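L544 (Acanthamoeba polyphaga mimivirus, PDB 4AMQ) probably acts as a metal-dependent nucleotidyl transferase and is found in the virion, with a nucleotidyltransferase domain and a helical domain. Local coordinates at residues L165-S170 against I183-Q188. Residues are numbered along the deposited sequence; the frame is centred on the assembly and turned at random.
Sequences LRWTSS and IEVSFQ
Trp167 and Phe187 meet as a T-shaped aromatic pair, a compact example of how one indole can tie a sheet edge to a neighbouring hairpin and the helix that follows it. The planes stand at 87°, and Phe187 turns its edge to the indole, so that CD1 of Phe187 sits above the middle of the indole, 3.5 Å from CD2 of Trp167. The same face also receives the start of the phenylalanine side chain: CB of Phe187 makes a CH-pi contact, 4.0 Å from the centroid of the Trp167 six-membered ring. CG of Phe187 lies anti to the backbone N (chi1 -171°), which carries the ring over the indole beyond CB. At the far corner of the indole, CH2 of Trp167 comes within 3.3 Å of the backbone N of Phe187, while CG1 of Val185 approaches CH2 of Trp167 obliquely at 3.9 Å. No hydrogen bond crosses the contact; Trp167 NE1 instead bonds to the carbonyl oxygen of Cys106, which should help fix the indole's rotation. Trp167 lies on strand 164-167, at the margin of the mixed sheet and paired with strand 99-108, whereas Val185 belongs to the hairpin of strands 176-178 and 184-186, and Phe187 begins helix 187-192, its ring also meeting Tyr83 of helix 82-93.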
ATOM      1  N   LEU A 165      -5.810   5.344 -13.411  1.00 35.04           N
ATOM      2  CA  LEU A 165      -7.217   4.980 -13.326  1.00 38.61           C
ATOM      3  C   LEU A 165      -7.451   3.783 -12.407  1.00 42.57           C
ATOM      4  O   LEU A 165      -7.058   2.657 -12.718  1.00 37.91           O
ATOM      5  CB  LEU A 165      -7.786   4.698 -14.716  1.00 38.72           C
ATOM      6  CG  LEU A 165      -7.846   5.886 -15.681  1.00 46.28           C
ATOM      7  CD1 LEU A 165      -8.416   5.458 -17.022  1.00 44.19           C
ATOM      8  CD2 LEU A 165      -8.673   7.016 -15.085  1.00 45.12           C
ATOM      9  N   ARG A 166      -8.091   4.037 -11.270  1.00 35.54           N
ATOM     10  CA  ARG A 166      -8.472   2.968 -10.359  1.00 33.29           C
ATOM     11  C   ARG A 166      -9.935   2.612 -10.590  1.00 36.15           C
ATOM     12  O   ARG A 166     -10.829   3.391 -10.264  1.00 38.37           O
ATOM     13  CB  ARG A 166      -8.243   3.384  -8.902  1.00 34.06           C
ATOM     14  CG  ARG A 166      -6.847   3.930  -8.622  1.00 40.31           C
ATOM     15  CD  ARG A 166      -6.547   4.008  -7.125  1.00 39.40           C
ATOM     16  NE  ARG A 166      -7.432   4.929  -6.416  1.00 39.85           N
ATOM     17  CZ  ARG A 166      -7.285   5.272  -5.138  1.00 41.78           C
ATOM     18  NH1 ARG A 166      -6.284   4.773  -4.427  1.00 37.19           N
ATOM     19  NH2 ARG A 166      -8.135   6.116  -4.570  1.00 38.62           N
ATOM     20  N   TRP A 167     -10.176   1.440 -11.167  1.00 34.01           N
ATOM     21  CA  TRP A 167     -11.535   0.986 -11.439  1.00 32.93           C
ATOM     22  C   TRP A 167     -12.101   0.227 -10.239  1.00 32.85           C
ATOM     23  O   TRP A 167     -11.430  -0.636  -9.670  1.00 28.98           O
ATOM     24  CB  TRP A 167     -11.557   0.089 -12.682  1.00 34.89           C
ATOM     25  CG  TRP A 167     -11.110   0.783 -13.942  1.00 37.41           C
ATOM     26  CD1 TRP A 167      -9.854   1.237 -14.226  1.00 36.88           C
ATOM     27  CD2 TRP A 167     -11.914   1.091 -15.088  1.00 36.54           C
ATOM     28  NE1 TRP A 167      -9.828   1.816 -15.471  1.00 39.79           N
ATOM     29  CE2 TRP A 167     -11.081   1.739 -16.022  1.00 40.75           C
ATOM     30  CE3 TRP A 167     -13.260   0.888 -15.412  1.00 41.49           C
ATOM     31  CZ2 TRP A 167     -11.547   2.184 -17.257  1.00 40.83           C
ATOM     32  CZ3 TRP A 167     -13.721   1.329 -16.640  1.00 47.35           C
ATOM     33  CH2 TRP A 167     -12.868   1.971 -17.547  1.00 44.70           C
ATOM     34  N   THR A 168     -13.329   0.553  -9.846  1.00 31.51           N
ATOM     35  CA  THR A 168     -14.033  -0.244  -8.847  1.00 32.33           C
ATOM     36  C   THR A 168     -14.615  -1.472  -9.534  1.00 37.32           C
ATOM     37  O   THR A 168     -14.680  -1.524 -10.765  1.00 34.76           O
ATOM     38  CB  THR A 168     -15.178   0.540  -8.177  1.00 32.87           C
ATOM     39  OG1 THR A 168     -16.117   0.960  -9.172  1.00 35.75           O
ATOM     40  CG2 THR A 168     -14.641   1.762  -7.442  1.00 29.94           C
ATOM     41  N   SER A 169     -15.034  -2.455  -8.744  1.00 32.55           N
ATOM     42  CA  SER A 169     -15.632  -3.670  -9.290  1.00 36.38           C
ATOM     43  C   SER A 169     -16.867  -3.368 -10.128  1.00 33.20           C
ATOM     44  O   SER A 169     -17.071  -3.971 -11.177  1.00 35.57           O
ATOM     45  CB  SER A 169     -15.993  -4.651  -8.170  1.00 38.61           C
ATOM     46  OG  SER A 169     -14.834  -5.267  -7.638  1.00 44.48           O
ATOM     47  N   SER A 170     -17.691  -2.438  -9.660  1.00 36.54           N
ATOM     48  CA  SER A 170     -18.920  -2.094 -10.365  1.00 39.68           C
ATOM     49  C   SER A 170     -18.622  -1.332 -11.653  1.00 39.16           C
ATOM     50  O   SER A 170     -19.341  -1.465 -12.641  1.00 43.16           O
ATOM     51  CB  SER A 170     -19.849  -1.274  -9.469  1.00 32.02           C
ATOM     52  OG  SER A 170     -19.269  -0.024  -9.150  1.00 48.87           O
ATOM     53  N   ILE A 183     -15.814  13.393 -18.073  1.00 57.19           N
ATOM     54  CA  ILE A 183     -15.231  12.671 -19.203  1.00 56.42           C
ATOM     55  C   ILE A 183     -15.510  11.173 -19.107  1.00 53.63           C
ATOM     56  O   ILE A 183     -15.280  10.555 -18.070  1.00 53.23           O
ATOM     57  CB  ILE A 183     -13.710  12.903 -19.303  1.00 57.05           C
ATOM     58  CG1 ILE A 183     -13.395  14.401 -19.291  1.00 60.43           C
ATOM     59  CG2 ILE A 183     -13.145  12.237 -20.553  1.00 54.08           C
ATOM     60  CD1 ILE A 183     -14.135  15.194 -20.349  1.00 57.45           C
ATOM     61  N   GLU A 184     -16.004  10.595 -20.196  1.00 55.45           N
ATOM     62  CA  GLU A 184     -16.357   9.178 -20.229  1.00 56.87           C
ATOM     63  C   GLU A 184     -15.196   8.323 -20.737  1.00 57.67           C
ATOM     64  O   GLU A 184     -14.453   8.739 -21.625  1.00 56.39           O
ATOM     65  CB  GLU A 184     -17.591   8.963 -21.111  1.00 58.24           C
ATOM     66  CG  GLU A 184     -17.486   9.590 -22.506  1.00 65.29           C
ATOM     67  CD  GLU A 184     -17.861  11.066 -22.528  1.00 69.90           C
ATOM     68  OE1 GLU A 184     -19.069  11.369 -22.628  1.00 76.88           O
ATOM     69  OE2 GLU A 184     -16.954  11.924 -22.451  1.00 63.44           O
ATOM     70  N   VAL A 185     -15.044   7.129 -20.174  1.00 54.09           N
ATOM     71  CA  VAL A 185     -13.986   6.219 -20.604  1.00 50.29           C
ATOM     72  C   VAL A 185     -14.446   4.770 -20.484  1.00 51.63           C
ATOM     73  O   VAL A 185     -15.216   4.429 -19.587  1.00 53.62           O
ATOM     74  CB  VAL A 185     -12.701   6.420 -19.785  1.00 53.42           C
ATOM     75  CG1 VAL A 185     -12.828   5.748 -18.426  1.00 52.71           C
ATOM     76  CG2 VAL A 185     -11.501   5.874 -20.542  1.00 50.43           C
ATOM     77  N   SER A 186     -13.979   3.923 -21.395  1.00 47.55           N
ATOM     78  CA  SER A 186     -14.401   2.526 -21.418  1.00 49.42           C
ATOM     79  C   SER A 186     -13.242   1.579 -21.118  1.00 50.18           C
ATOM     80  O   SER A 186     -12.103   1.828 -21.514  1.00 45.65           O
ATOM     81  CB  SER A 186     -15.042   2.178 -22.762  1.00 53.84           C
ATOM     82  OG  SER A 186     -15.331   0.793 -22.843  1.00 54.41           O
ATOM     83  N   PHE A 187     -13.545   0.488 -20.423  1.00 46.06           N
ATOM     84  CA  PHE A 187     -12.517  -0.418 -19.929  1.00 45.91           C
ATOM     85  C   PHE A 187     -11.807  -1.170 -21.048  1.00 49.63           C
ATOM     86  O   PHE A 187     -10.603  -1.402 -20.983  1.00 48.89           O
ATOM     87  CB  PHE A 187     -13.108  -1.408 -18.926  1.00 45.04           C
ATOM     88  CG  PHE A 187     -12.079  -2.227 -18.209  1.00 42.54           C
ATOM     89  CD1 PHE A 187     -11.432  -1.728 -17.090  1.00 37.59           C
ATOM     90  CD2 PHE A 187     -11.750  -3.494 -18.654  1.00 43.59           C
ATOM     91  CE1 PHE A 187     -10.482  -2.481 -16.428  1.00 38.60           C
ATOM     92  CE2 PHE A 187     -10.801  -4.252 -17.998  1.00 45.62           C
ATOM     93  CZ  PHE A 187     -10.167  -3.746 -16.882  1.00 40.49           C
ATOM     94  N   GLN A 188     -12.554  -1.556 -22.075  1.00 51.22           N
ATOM     95  CA  GLN A 188     -11.957  -2.259 -23.200  1.00 52.70           C
ATOM     96  C   GLN A 188     -10.881  -1.415 -23.881  1.00 51.06           C
ATOM     97  O   GLN A 188      -9.829  -1.929 -24.259  1.00 54.10           O
ATOM     98  CB  GLN A 188     -13.027  -2.682 -24.206  1.00 54.77           C
ATOM     99  CG  GLN A 188     -12.474  -3.458 -25.386  1.00 60.74           C
ATOM    100  CD  GLN A 188     -11.592  -4.612 -24.951  1.00 59.27           C
ATOM    101  OE1 GLN A 188     -11.985  -5.429 -24.118  1.00 59.48           O
ATOM    102  NE2 GLN A 188     -10.385  -4.674 -25.502  1.00 53.04           N
TER